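Local coordinates for protein type II restriction enzyme BsoBI (Geobacillus stearothermophilus, PDB 1DC1) that recognises the degenerate double-stranded DNA sequence 5'-CYCGRG-3' and cleaves it after the first cytosine, working as a homodimer, at residues E252-A257 with T277-A282; A149-N154 with E175-L180; T40-R45 with L120-S125. All blocks are in the same frame, centred on the assembly; numbering follows the deposited sequence.

Contact 1: E252-A257 with T277-A282; sequences EHWKTA and TIFIGA. With nucleotides of chain A; nucleotides of chain B.
Glu252 OE2 accepts a nearly straight hydrogen bond from N4 of the cytosine DC7 of chain B, 3.0 Å long with an angle of 170° at the hydrogen. Two residues further along the helix, Trp254 has CG anti to the backbone N (chi1 156°), which swings its indole over to Phe279 on the strand. Both segments belong to one beta-alpha-beta unit of the PDDEXK nuclease core, formed by strand 235-242, helix 247-270 and strand 276-281, and they illustrate how a single helix can read bases with some residues while packing on its own sheet with others. His253 adds a second base contact, NE2 donating to N7 of DG8 of chain A at 3.0 Å in a more bent bond.

On the sheet side the pair is T-shaped: the six-membered ring of Trp254 presents its edge to the face of Phe279, with centroids 5.0 Å apart and planes at 75°. The indole NE1 is hydrogen-bonded to OE1 of Glu291 on helix 286-298, which is consistent with a defined rotation of the ring. Phe279 also touches Lys242, and Ala257 touches Glu240, both predicted magnesium ligands, so this packing backs directly onto the probable catalytic site. Ala257 CB reaches the Phe279 ring obliquely, 3.7 Å from CE1, while Trp254 CE3 stands 3.7 Å above the centre of the same ring.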
loop_
_atom_site.group_PDB
_atom_site.type_symbol
_atom_site.label_atom_id
_atom_site.label_comp_id
_atom_site.label_asym_id
_atom_site.label_seq_id
_atom_site.Cartn_x
_atom_site.Cartn_y
_atom_site.Cartn_z
ATOM N N GLU D 252 3.331 4.888 -7.215
ATOM C CA GLU D 252 2.702 3.627 -6.845
ATOM C C GLU D 252 1.163 3.680 -7.076
ATOM O O GLU D 252 0.600 2.874 -7.840
ATOM C CB GLU D 252 2.987 3.308 -5.364
ATOM C CG GLU D 252 2.305 1.979 -4.894
ATOM C CD GLU D 252 3.024 0.724 -5.413
ATOM O OE1 GLU D 252 4.064 0.898 -6.097
ATOM O OE2 GLU D 252 2.574 -0.432 -5.149
ATOM N N HIS D 253 0.484 4.645 -6.449
ATOM C CA HIS D 253 -0.977 4.722 -6.589
ATOM C C HIS D 253 -1.433 5.313 -7.931
ATOM O O HIS D 253 -2.579 5.122 -8.325
ATOM C CB HIS D 253 -1.577 5.429 -5.377
ATOM C CG HIS D 253 -1.142 4.815 -4.082
ATOM N ND1 HIS D 253 -1.323 3.481 -3.783
ATOM C CD2 HIS D 253 -0.671 5.385 -2.961
ATOM C CE1 HIS D 253 -0.993 3.262 -2.529
ATOM N NE2 HIS D 253 -0.594 4.404 -2.007
ATOM N N TRP D 254 -0.528 5.980 -8.653
ATOM C CA TRP D 254 -0.853 6.483 -9.982
ATOM C C TRP D 254 -0.841 5.233 -10.929
ATOM O O TRP D 254 -1.730 5.103 -11.761
ATOM C CB TRP D 254 0.181 7.517 -10.442
ATOM C CG TRP D 254 0.253 7.633 -11.948
ATOM C CD1 TRP D 254 1.324 7.344 -12.729
ATOM C CD2 TRP D 254 -0.805 8.061 -12.849
ATOM N NE1 TRP D 254 1.019 7.571 -14.056
ATOM C CE2 TRP D 254 -0.278 8.006 -14.162
ATOM C CE3 TRP D 254 -2.144 8.482 -12.673
ATOM C CZ2 TRP D 254 -1.043 8.358 -15.307
ATOM C CZ3 TRP D 254 -2.912 8.843 -13.825
ATOM C CH2 TRP D 254 -2.347 8.776 -15.121
ATOM N N LYS D 255 0.151 4.322 -10.804
ATOM C CA LYS D 255 0.203 3.101 -11.644
ATOM C C LYS D 255 -1.116 2.332 -11.439
ATOM O O LYS D 255 -1.716 1.833 -12.375
ATOM C CB LYS D 255 1.368 2.209 -11.222
ATOM C CG LYS D 255 2.700 2.609 -11.826
ATOM C CD LYS D 255 3.801 1.594 -11.465
ATOM C CE LYS D 255 4.162 1.575 -9.990
ATOM N NZ LYS D 255 5.341 2.425 -9.742
ATOM N N THR D 256 -1.570 2.234 -10.191
ATOM C CA THR D 256 -2.840 1.554 -9.855
ATOM C C THR D 256 -4.047 2.230 -10.544
ATOM O O THR D 256 -4.845 1.579 -11.237
ATOM C CB THR D 256 -3.058 1.534 -8.312
ATOM O OG1 THR D 256 -1.855 1.093 -7.662
ATOM C CG2 THR D 256 -4.182 0.642 -7.946
ATOM N N ALA D 257 -4.142 3.551 -10.384
ATOM C CA ALA D 257 -5.229 4.364 -10.953
ATOM C C ALA D 257 -5.238 4.316 -12.468
ATOM O O ALA D 257 -6.305 4.293 -13.076
ATOM C CB ALA D 257 -5.144 5.815 -10.489
ATOM N N THR D 277 -12.893 11.286 -18.285
ATOM C CA THR D 277 -12.140 10.656 -17.197
ATOM C C THR D 277 -11.216 11.688 -16.569
ATOM O O THR D 277 -10.700 12.575 -17.245
ATOM C CB THR D 277 -11.280 9.433 -17.652
ATOM O OG1 THR D 277 -10.393 9.853 -18.678
ATOM C CG2 THR D 277 -12.185 8.245 -18.127
ATOM N N ILE D 278 -11.038 11.607 -15.254
ATOM C CA ILE D 278 -10.159 12.562 -14.576
ATOM C C ILE D 278 -9.308 11.854 -13.511
ATOM O O ILE D 278 -9.647 10.775 -13.032
ATOM C CB ILE D 278 -10.959 13.791 -13.887
ATOM C CG1 ILE D 278 -11.794 13.306 -12.683
ATOM C CG2 ILE D 278 -11.825 14.526 -14.903
ATOM C CD1 ILE D 278 -12.522 14.445 -11.939
ATOM N N PHE D 279 -8.182 12.484 -13.191
ATOM C CA PHE D 279 -7.283 12.032 -12.144
ATOM C C PHE D 279 -6.940 13.246 -11.288
ATOM O O PHE D 279 -6.471 14.264 -11.806
ATOM C CB PHE D 279 -5.982 11.464 -12.681
ATOM C CG PHE D 279 -5.055 11.039 -11.587
ATOM C CD1 PHE D 279 -5.243 9.811 -10.943
ATOM C CD2 PHE D 279 -4.053 11.893 -11.120
ATOM C CE1 PHE D 279 -4.455 9.440 -9.842
ATOM C CE2 PHE D 279 -3.243 11.520 -10.003
ATOM C CZ PHE D 279 -3.457 10.300 -9.376
ATOM N N ILE D 280 -7.179 13.147 -9.987
ATOM C CA ILE D 280 -6.859 14.233 -9.061
ATOM C C ILE D 280 -5.964 13.597 -8.009
ATOM O O ILE D 280 -6.308 12.576 -7.450
ATOM C CB ILE D 280 -8.134 14.782 -8.357
ATOM C CG1 ILE D 280 -9.128 15.285 -9.406
ATOM C CG2 ILE D 280 -7.777 15.854 -7.328
ATOM C CD1 ILE D 280 -10.547 15.514 -8.836
ATOM N N GLY D 281 -4.806 14.194 -7.756
ATOM C CA GLY D 281 -3.912 13.624 -6.763
ATOM C C GLY D 281 -3.210 14.674 -5.916
ATOM O O GLY D 281 -2.864 15.714 -6.430
ATOM N N ALA D 282 -3.005 14.409 -4.624
ATOM C CA ALA D 282 -2.281 15.355 -3.765
ATOM C C ALA D 282 -0.738 15.166 -3.887
ATOM O O ALA D 282 0.026 16.125 -3.716
ATOM C CB ALA D 282 -2.757 15.209 -2.277
ATOM P P DC A 7 -6.310 7.500 -0.832
ATOM O OP1 DC A 7 -6.468 8.962 -0.743
ATOM O OP2 DC A 7 -6.086 6.859 -2.162
ATOM O "O5'" DC A 7 -5.097 7.058 0.083
ATOM C "C5'" DC A 7 -5.006 7.471 1.466
ATOM C "C4'" DC A 7 -3.750 6.908 2.093
ATOM O "O4'" DC A 7 -3.749 5.447 2.103
ATOM C "C3'" DC A 7 -2.439 7.349 1.425
ATOM O "O3'" DC A 7 -1.480 7.613 2.425
ATOM C "C2'" DC A 7 -1.969 6.098 0.718
ATOM C "C1'" DC A 7 -2.508 4.977 1.590
ATOM N N1 DC A 7 -2.729 3.737 0.822
ATOM C C2 DC A 7 -2.146 2.526 1.289
ATOM O O2 DC A 7 -1.656 2.486 2.445
ATOM N N3 DC A 7 -2.160 1.426 0.482
ATOM C C4 DC A 7 -2.790 1.479 -0.702
ATOM N N4 DC A 7 -2.765 0.390 -1.478
ATOM C C5 DC A 7 -3.480 2.669 -1.148
ATOM C C6 DC A 7 -3.423 3.752 -0.365
ATOM P P DG A 8 -0.356 8.751 2.241
ATOM O OP1 DG A 8 -0.886 9.998 2.769
ATOM O OP2 DG A 8 0.250 8.722 0.903
ATOM O "O5'" DG A 8 0.723 8.288 3.324
ATOM C "C5'" DG A 8 0.337 7.968 4.702
ATOM C "C4'" DG A 8 1.197 6.839 5.224
ATOM O "O4'" DG A 8 0.922 5.661 4.429
ATOM C "C3'" DG A 8 2.707 7.109 5.099
ATOM O "O3'" DG A 8 3.423 6.409 6.134
ATOM C "C2'" DG A 8 3.055 6.413 3.791
ATOM C "C1'" DG A 8 2.116 5.191 3.829
ATOM N N9 DG A 8 1.799 4.605 2.524
ATOM C C8 DG A 8 1.492 5.300 1.371
ATOM N N7 DG A 8 1.323 4.523 0.332
ATOM C C5 DG A 8 1.505 3.231 0.824
ATOM C C6 DG A 8 1.479 1.950 0.146
ATOM O O6 DG A 8 1.282 1.722 -1.042
ATOM N N1 DG A 8 1.738 0.891 1.014
ATOM C C2 DG A 8 2.003 1.025 2.363
ATOM N N2 DG A 8 2.209 -0.099 3.058
ATOM N N3 DG A 8 2.056 2.204 3.002
ATOM C C4 DG A 8 1.792 3.258 2.180
ATOM P P DC B 7 5.767 -7.648 -2.647
ATOM O OP1 DC B 7 5.966 -9.090 -2.638
ATOM O OP2 DC B 7 5.102 -7.020 -3.782
ATOM O "O5'" DC B 7 4.876 -7.261 -1.394
ATOM C "C5'" DC B 7 5.240 -7.678 -0.048
ATOM C "C4'" DC B 7 4.227 -7.152 0.949
ATOM O "O4'" DC B 7 4.199 -5.688 0.968
ATOM C "C3'" DC B 7 2.785 -7.607 0.674
ATOM O "O3'" DC B 7 2.163 -7.904 1.895
ATOM C "C2'" DC B 7 2.102 -6.365 0.137
ATOM C "C1'" DC B 7 2.860 -5.221 0.804
ATOM N N1 DC B 7 2.857 -3.963 0.005
ATOM C C2 DC B 7 2.392 -2.758 0.609
ATOM O O2 DC B 7 2.177 -2.730 1.831
ATOM N N3 DC B 7 2.203 -1.658 -0.169
ATOM C C4 DC B 7 2.501 -1.706 -1.471
ATOM N N4 DC B 7 2.209 -0.654 -2.207
ATOM C C5 DC B 7 3.086 -2.863 -2.075
ATOM C C6 DC B 7 3.234 -3.961 -1.314
#

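Contact 2: A149-N154 with E175-L180; sequences ALDIAN and EDDYEL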
loop_
_atom_site.group_PDB
_atom_site.type_symbol
_atom_site.label_atom_id
_atom_site.label_comp_id
_atom_site.label_asym_id
_atom_site.label_seq_id
_atom_site.Cartn_x
_atom_site.Cartn_y
_atom_site.Cartn_z
ATOM N N ALA D 149 -18.168 26.000 -5.085
ATOM C CA ALA D 149 -18.338 26.447 -6.457
ATOM C C ALA D 149 -19.840 26.660 -6.781
ATOM O O ALA D 149 -20.195 27.626 -7.456
ATOM C CB ALA D 149 -17.744 25.436 -7.424
ATOM N N LEU D 150 -20.718 25.765 -6.313
ATOM C CA LEU D 150 -22.180 25.884 -6.554
ATOM C C LEU D 150 -22.689 27.102 -5.788
ATOM O O LEU D 150 -23.459 27.906 -6.342
ATOM C CB LEU D 150 -22.980 24.628 -6.089
ATOM C CG LEU D 150 -22.722 23.345 -6.915
ATOM C CD1 LEU D 150 -23.198 22.084 -6.245
ATOM C CD2 LEU D 150 -23.425 23.515 -8.212
ATOM N N ASP D 151 -22.259 27.228 -4.530
ATOM C CA ASP D 151 -22.677 28.346 -3.682
ATOM C C ASP D 151 -22.259 29.670 -4.298
ATOM O O ASP D 151 -23.073 30.585 -4.410
ATOM C CB ASP D 151 -22.068 28.240 -2.288
ATOM C CG ASP D 151 -22.610 27.053 -1.490
ATOM O OD1 ASP D 151 -23.626 26.460 -1.916
ATOM O OD2 ASP D 151 -22.011 26.712 -0.442
ATOM N N ILE D 152 -20.996 29.785 -4.694
ATOM C CA ILE D 152 -20.496 31.039 -5.285
ATOM C C ILE D 152 -21.248 31.396 -6.585
ATOM O O ILE D 152 -21.418 32.587 -6.920
ATOM C CB ILE D 152 -18.937 30.990 -5.516
ATOM C CG1 ILE D 152 -18.210 30.786 -4.168
ATOM C CG2 ILE D 152 -18.428 32.337 -6.093
ATOM C CD1 ILE D 152 -16.875 30.077 -4.264
ATOM N N ALA D 153 -21.756 30.373 -7.270
ATOM C CA ALA D 153 -22.494 30.568 -8.513
ATOM C C ALA D 153 -23.990 30.692 -8.271
ATOM O O ALA D 153 -24.774 30.785 -9.222
ATOM C CB ALA D 153 -22.202 29.391 -9.478
ATOM N N ASN D 154 -24.390 30.675 -7.008
ATOM C CA ASN D 154 -25.804 30.788 -6.654
ATOM C C ASN D 154 -26.619 29.644 -7.282
ATOM O O ASN D 154 -27.707 29.866 -7.809
ATOM C CB ASN D 154 -26.394 32.162 -7.085
ATOM C CG ASN D 154 -27.794 32.374 -6.525
ATOM O OD1 ASN D 154 -28.097 31.895 -5.425
ATOM N ND2 ASN D 154 -28.658 33.042 -7.266
ATOM N N GLU D 175 -29.268 26.102 4.806
ATOM C CA GLU D 175 -28.908 27.545 4.618
ATOM C C GLU D 175 -27.386 27.804 4.716
ATOM O O GLU D 175 -26.796 28.533 3.902
ATOM C CB GLU D 175 -29.626 28.427 5.653
ATOM C CG GLU D 175 -29.463 29.903 5.391
ATOM C CD GLU D 175 -29.897 30.282 3.998
ATOM O OE1 GLU D 175 -31.019 29.894 3.605
ATOM O OE2 GLU D 175 -29.116 30.965 3.298
ATOM N N ASP D 176 -26.773 27.220 5.742
ATOM C CA ASP D 176 -25.338 27.291 5.905
ATOM C C ASP D 176 -24.835 25.857 5.744
ATOM O O ASP D 176 -25.066 25.004 6.607
ATOM C CB ASP D 176 -24.965 27.823 7.294
ATOM C CG ASP D 176 -23.476 28.076 7.436
ATOM O OD1 ASP D 176 -22.670 27.631 6.576
ATOM O OD2 ASP D 176 -23.097 28.744 8.413
ATOM N N ASP D 177 -24.156 25.588 4.648
ATOM C CA ASP D 177 -23.643 24.252 4.436
ATOM C C ASP D 177 -22.213 24.051 5.019
ATOM O O ASP D 177 -21.444 23.181 4.594
ATOM C CB ASP D 177 -23.772 23.880 2.937
ATOM C CG ASP D 177 -22.807 24.638 2.049
ATOM O OD1 ASP D 177 -21.795 25.156 2.573
ATOM O OD2 ASP D 177 -23.042 24.699 0.820
ATOM N N TYR D 178 -21.879 24.849 6.028
ATOM C CA TYR D 178 -20.604 24.712 6.712
ATOM C C TYR D 178 -20.389 23.241 7.075
ATOM O O TYR D 178 -21.245 22.609 7.728
ATOM C CB TYR D 178 -20.634 25.531 7.988
ATOM C CG TYR D 178 -19.352 25.512 8.740
ATOM C CD1 TYR D 178 -19.133 24.582 9.761
ATOM C CD2 TYR D 178 -18.374 26.468 8.480
ATOM C CE1 TYR D 178 -17.962 24.612 10.511
ATOM C CE2 TYR D 178 -17.194 26.520 9.224
ATOM C CZ TYR D 178 -16.982 25.593 10.242
ATOM O OH TYR D 178 -15.806 25.655 10.980
ATOM N N GLU D 179 -19.256 22.692 6.659
ATOM C CA GLU D 179 -18.926 21.303 6.957
ATOM C C GLU D 179 -19.882 20.230 6.464
ATOM O O GLU D 179 -19.824 19.098 6.966
ATOM C CB GLU D 179 -18.737 21.089 8.464
ATOM C CG GLU D 179 -17.347 21.461 8.938
ATOM C CD GLU D 179 -17.125 21.195 10.423
ATOM O OE1 GLU D 179 -18.107 20.865 11.144
ATOM O OE2 GLU D 179 -15.955 21.320 10.867
ATOM N N LEU D 180 -20.767 20.568 5.513
ATOM C CA LEU D 180 -21.683 19.554 4.930
ATOM C C LEU D 180 -20.873 18.430 4.220
ATOM O O LEU D 180 -21.325 17.273 4.194
ATOM C CB LEU D 180 -22.691 20.182 3.930
ATOM C CG LEU D 180 -23.671 19.276 3.139
ATOM C CD1 LEU D 180 -25.007 19.982 2.912
ATOM C CD2 LEU D 180 -23.049 18.940 1.793
#
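Asp151, in the last turn of helix 110-152, and Asp177, in the loop between strands 170-172 and 184-191, carry this contact alone, and they do so acid against acid. Their OD2 atoms lie 2.6 Å apart, the side chains arriving from opposite directions with carboxylate planes turned by 26°. The other oxygens stand back: Asp151 OD1 is 3.3 Å from Asp177 OD2, and Asp151 OD2 is 3.4 Å from Asp177 OD1. Asp177 brings its group across by taking the crowded position, CG between the backbone N and the carbonyl carbon (chi1 71°).

Polar partners close by probably ease the crowding of charge. Arg144 supplies the positive charge, in a salt bridge with Asp177 OD1 and a long, weak ion pair with Asp151 OD2, while the hydroxyl of Tyr157 on strand 157-161 is hydrogen-bonded to Asp177 OD2.

Local hydrogen bonds shape both ends of the contact. The helix finishes in a Schellman motif at Asn154, whose N bonds to Asp151 O at 2.9 Å. In the loop, the side-chain atom Asp176 OD1 takes the backbone N-H of Tyr178 in an Asx turn, and a type II beta turn follows from Asp177 to Leu180.

Two carboxylates so close, one of them buried, would be costly if both were charged; the spacing is consistent with one acid holding a proton, its pKa probably raised by the neighbouring acid, an effect that Arg144 would tend to oppose.

Contact 3: T40-R45 with L120-S125; sequences TPYIER and LFQGDS. With nucleotides of chain B.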
loop_
_atom_site.group_PDB
_atom_site.type_symbol
_atom_site.label_atom_id
_atom_site.label_comp_id
_atom_site.label_asym_id
_atom_site.label_seq_id
_atom_site.Cartn_x
_atom_site.Cartn_y
_atom_site.Cartn_z
ATOM N N THR D 40 -5.243 8.398 21.110
ATOM C CA THR D 40 -5.784 8.285 22.465
ATOM C C THR D 40 -6.654 7.037 22.741
ATOM O O THR D 40 -6.413 6.368 23.736
ATOM C CB THR D 40 -6.506 9.625 22.858
ATOM O OG1 THR D 40 -5.579 10.693 22.670
ATOM C CG2 THR D 40 -6.933 9.633 24.332
ATOM N N PRO D 41 -7.674 6.719 21.899
ATOM C CA PRO D 41 -8.441 5.514 22.217
ATOM C C PRO D 41 -7.572 4.256 22.244
ATOM O O PRO D 41 -7.908 3.298 22.966
ATOM C CB PRO D 41 -9.471 5.443 21.104
ATOM C CG PRO D 41 -9.614 6.848 20.618
ATOM C CD PRO D 41 -8.238 7.394 20.703
ATOM N N TYR D 42 -6.477 4.232 21.466
ATOM C CA TYR D 42 -5.610 3.036 21.459
ATOM C C TYR D 42 -4.856 2.911 22.768
ATOM O O TYR D 42 -4.765 1.812 23.349
ATOM C CB TYR D 42 -4.616 3.063 20.298
ATOM C CG TYR D 42 -5.302 2.882 18.979
ATOM C CD1 TYR D 42 -5.948 3.961 18.376
ATOM C CD2 TYR D 42 -5.335 1.636 18.343
ATOM C CE1 TYR D 42 -6.606 3.826 17.186
ATOM C CE2 TYR D 42 -6.006 1.469 17.115
ATOM C CZ TYR D 42 -6.632 2.586 16.556
ATOM O OH TYR D 42 -7.239 2.517 15.338
ATOM N N ILE D 43 -4.312 4.029 23.235
ATOM C CA ILE D 43 -3.582 4.024 24.498
ATOM C C ILE D 43 -4.531 3.727 25.675
ATOM O O ILE D 43 -4.186 2.978 26.603
ATOM C CB ILE D 43 -2.850 5.373 24.740
ATOM C CG1 ILE D 43 -1.894 5.683 23.571
ATOM C CG2 ILE D 43 -2.119 5.334 26.134
ATOM C CD1 ILE D 43 -0.789 4.634 23.341
ATOM N N GLU D 44 -5.733 4.290 25.640
ATOM C CA GLU D 44 -6.681 4.046 26.721
ATOM C C GLU D 44 -7.120 2.578 26.717
ATOM O O GLU D 44 -7.273 2.003 27.800
ATOM C CB GLU D 44 -7.893 4.984 26.644
ATOM C CG GLU D 44 -8.624 4.998 27.993
ATOM C CD GLU D 44 -9.856 5.900 28.044
ATOM O OE1 GLU D 44 -10.163 6.558 27.020
ATOM O OE2 GLU D 44 -10.506 5.961 29.118
ATOM N N ARG D 45 -7.315 1.968 25.537
ATOM C CA ARG D 45 -7.667 0.542 25.513
ATOM C C ARG D 45 -6.511 -0.299 26.120
ATOM O O ARG D 45 -6.772 -1.300 26.791
ATOM C CB ARG D 45 -8.003 0.070 24.085
ATOM C CG ARG D 45 -9.419 0.509 23.623
ATOM C CD ARG D 45 -9.809 -0.101 22.242
ATOM N NE ARG D 45 -9.048 0.471 21.119
ATOM C CZ ARG D 45 -9.439 1.532 20.419
ATOM N NH1 ARG D 45 -10.582 2.139 20.716
ATOM N NH2 ARG D 45 -8.674 2.002 19.458
ATOM N N LEU D 120 2.326 -2.629 20.282
ATOM C CA LEU D 120 3.166 -2.765 19.127
ATOM C C LEU D 120 2.349 -3.259 17.908
ATOM O O LEU D 120 2.497 -2.707 16.827
ATOM C CB LEU D 120 4.296 -3.761 19.417
ATOM C CG LEU D 120 5.249 -3.988 18.236
ATOM C CD1 LEU D 120 6.013 -2.653 18.038
ATOM C CD2 LEU D 120 6.186 -5.216 18.483
ATOM N N PHE D 121 1.538 -4.317 18.072
ATOM C CA PHE D 121 0.747 -4.819 16.939
ATOM C C PHE D 121 -0.457 -3.898 16.625
ATOM O O PHE D 121 -0.805 -3.705 15.462
ATOM C CB PHE D 121 0.310 -6.289 17.178
ATOM C CG PHE D 121 1.477 -7.270 17.262
ATOM C CD1 PHE D 121 2.538 -7.194 16.366
ATOM C CD2 PHE D 121 1.563 -8.161 18.291
ATOM C CE1 PHE D 121 3.674 -7.989 16.522
ATOM C CE2 PHE D 121 2.682 -8.952 18.452
ATOM C CZ PHE D 121 3.739 -8.871 17.581
ATOM N N GLN D 122 -1.062 -3.296 17.647
ATOM C CA GLN D 122 -2.187 -2.363 17.442
ATOM C C GLN D 122 -1.698 -1.112 16.651
ATOM O O GLN D 122 -2.474 -0.439 16.004
ATOM C CB GLN D 122 -2.780 -1.944 18.795
ATOM C CG GLN D 122 -3.779 -2.960 19.341
ATOM C CD GLN D 122 -5.129 -2.924 18.614
ATOM O OE1 GLN D 122 -5.610 -3.935 18.084
ATOM N NE2 GLN D 122 -5.744 -1.759 18.588
ATOM N N GLY D 123 -0.408 -0.802 16.715
ATOM C CA GLY D 123 0.099 0.329 15.960
ATOM C C GLY D 123 -0.118 0.141 14.463
ATOM O O GLY D 123 -0.310 1.104 13.728
ATOM N N ASP D 124 -0.086 -1.102 13.987
ATOM C CA ASP D 124 -0.297 -1.343 12.550
ATOM C C ASP D 124 -1.796 -1.120 12.264
ATOM O O ASP D 124 -2.167 -0.693 11.175
ATOM C CB ASP D 124 0.120 -2.774 12.195
ATOM C CG ASP D 124 0.678 -2.918 10.756
ATOM O OD1 ASP D 124 0.660 -1.983 9.942
ATOM O OD2 ASP D 124 1.155 -4.013 10.455
ATOM N N SER D 125 -2.643 -1.417 13.247
ATOM C CA SER D 125 -4.098 -1.180 13.107
ATOM C C SER D 125 -4.383 0.334 13.029
ATOM O O SER D 125 -5.184 0.754 12.181
ATOM C CB SER D 125 -4.887 -1.771 14.290
ATOM O OG SER D 125 -6.232 -1.349 14.230
ATOM P P DA B 9 -1.502 -7.483 8.155
ATOM O OP1 DA B 9 -0.069 -7.595 8.536
ATOM O OP2 DA B 9 -2.323 -8.725 8.119
ATOM O "O5'" DA B 9 -2.271 -6.382 9.045
ATOM C "C5'" DA B 9 -1.572 -5.399 9.873
ATOM C "C4'" DA B 9 -2.287 -4.069 9.833
ATOM O "O4'" DA B 9 -1.943 -3.306 8.660
ATOM C "C3'" DA B 9 -3.807 -4.123 9.807
ATOM O "O3'" DA B 9 -4.328 -4.430 11.104
ATOM C "C2'" DA B 9 -4.172 -2.742 9.276
ATOM C "C1'" DA B 9 -3.037 -2.468 8.291
ATOM N N9 DA B 9 -3.413 -2.812 6.918
ATOM C C8 DA B 9 -3.388 -4.061 6.321
ATOM N N7 DA B 9 -3.808 -4.056 5.082
ATOM C C5 DA B 9 -4.124 -2.724 4.831
ATOM C C6 DA B 9 -4.619 -2.055 3.688
ATOM N N6 DA B 9 -4.887 -2.640 2.525
ATOM N N1 DA B 9 -4.826 -0.736 3.792
ATOM C C2 DA B 9 -4.559 -0.115 4.949
ATOM N N3 DA B 9 -4.094 -0.620 6.073
ATOM C C4 DA B 9 -3.889 -1.946 5.953
ATOM P P DG B 10 -5.897 -4.701 11.288
ATOM O OP1 DG B 10 -6.034 -5.207 12.681
ATOM O OP2 DG B 10 -6.377 -5.530 10.161
ATOM O "O5'" DG B 10 -6.471 -3.219 11.254
ATOM C "C5'" DG B 10 -7.787 -2.927 10.834
ATOM C "C4'" DG B 10 -7.819 -1.546 10.212
ATOM O "O4'" DG B 10 -6.882 -1.494 9.120
ATOM C "C3'" DG B 10 -9.177 -1.251 9.593
ATOM O "O3'" DG B 10 -9.940 -0.503 10.502
ATOM C "C2'" DG B 10 -8.870 -0.422 8.367
ATOM C "C1'" DG B 10 -7.503 -0.941 7.954
ATOM N N9 DG B 10 -7.543 -1.981 6.935
ATOM C C8 DG B 10 -7.092 -3.277 7.068
ATOM N N7 DG B 10 -7.157 -3.956 5.959
ATOM C C5 DG B 10 -7.709 -3.061 5.041
ATOM C C6 DG B 10 -8.008 -3.225 3.632
ATOM O O6 DG B 10 -7.889 -4.236 2.932
ATOM N N1 DG B 10 -8.521 -2.044 3.070
ATOM C C2 DG B 10 -8.791 -0.883 3.781
ATOM N N2 DG B 10 -9.349 0.145 3.069
ATOM N N3 DG B 10 -8.543 -0.736 5.094
ATOM C C4 DG B 10 -7.986 -1.849 5.642
#
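Tyr42 leads from helix 21-53 to Gln122 and Ser125 on helix 110-152, two long helices packed together, the second against the DNA, as fits an enzyme that encircles the duplex. CB points toward the other helix, and CG, anti to the carbonyl carbon (chi1 -69°), carries one rim of the ring across. CD2 meets Gln122 NE2 first, at 3.4 Å. CE2 is 3.6 Å from the same NE2 and 4.0 Å from Ser125 OG. At the tip, OH stays 4.1 Å from Ser125 OG and makes a weak hydrogen bond with Thr129.

The Gln122 chain bends at chi2 (-75°), which brings NE2 to the edge of the phenol, the amide and ring planes 30° apart, while Arg45 NH2 sits over the centre of one ring face. Asp124 OD2 lies 3.1 Å from C5' of DA9 of chain B and makes a long, weak ion pair with Arg131 of the second subunit, a DNA-interacting residue; Ser125 OG is 3.5 Å from O5' of DG10 of chain B.

With no hydrogen bond between the segments, amide and hydroxyl pack against aromatic C-H groups. Asp124 and Ser125 meet sugar and phosphate-ester atoms, consistent with backbone contact rather than base reading.

How the contacts relate
The three contacts show how chemistry follows place in one fold. Contacts 1 and 3 are buried, both reach the bound DNA and the second subunit, and they lie on opposite sides of the chain's centre, about 31 Å apart between centres; contact 2 is only partly buried and about 14 Å from the nucleic acid at the nearest atoms. Contact 1 is aromatic packing of helix on strand, contact 3 joins two long helices through a ring rim and polar tips, and contact 2 sets acid against acid. Helix 110-152 serves both contacts 2 and 3, its end in one and an earlier part in the other, without their touching.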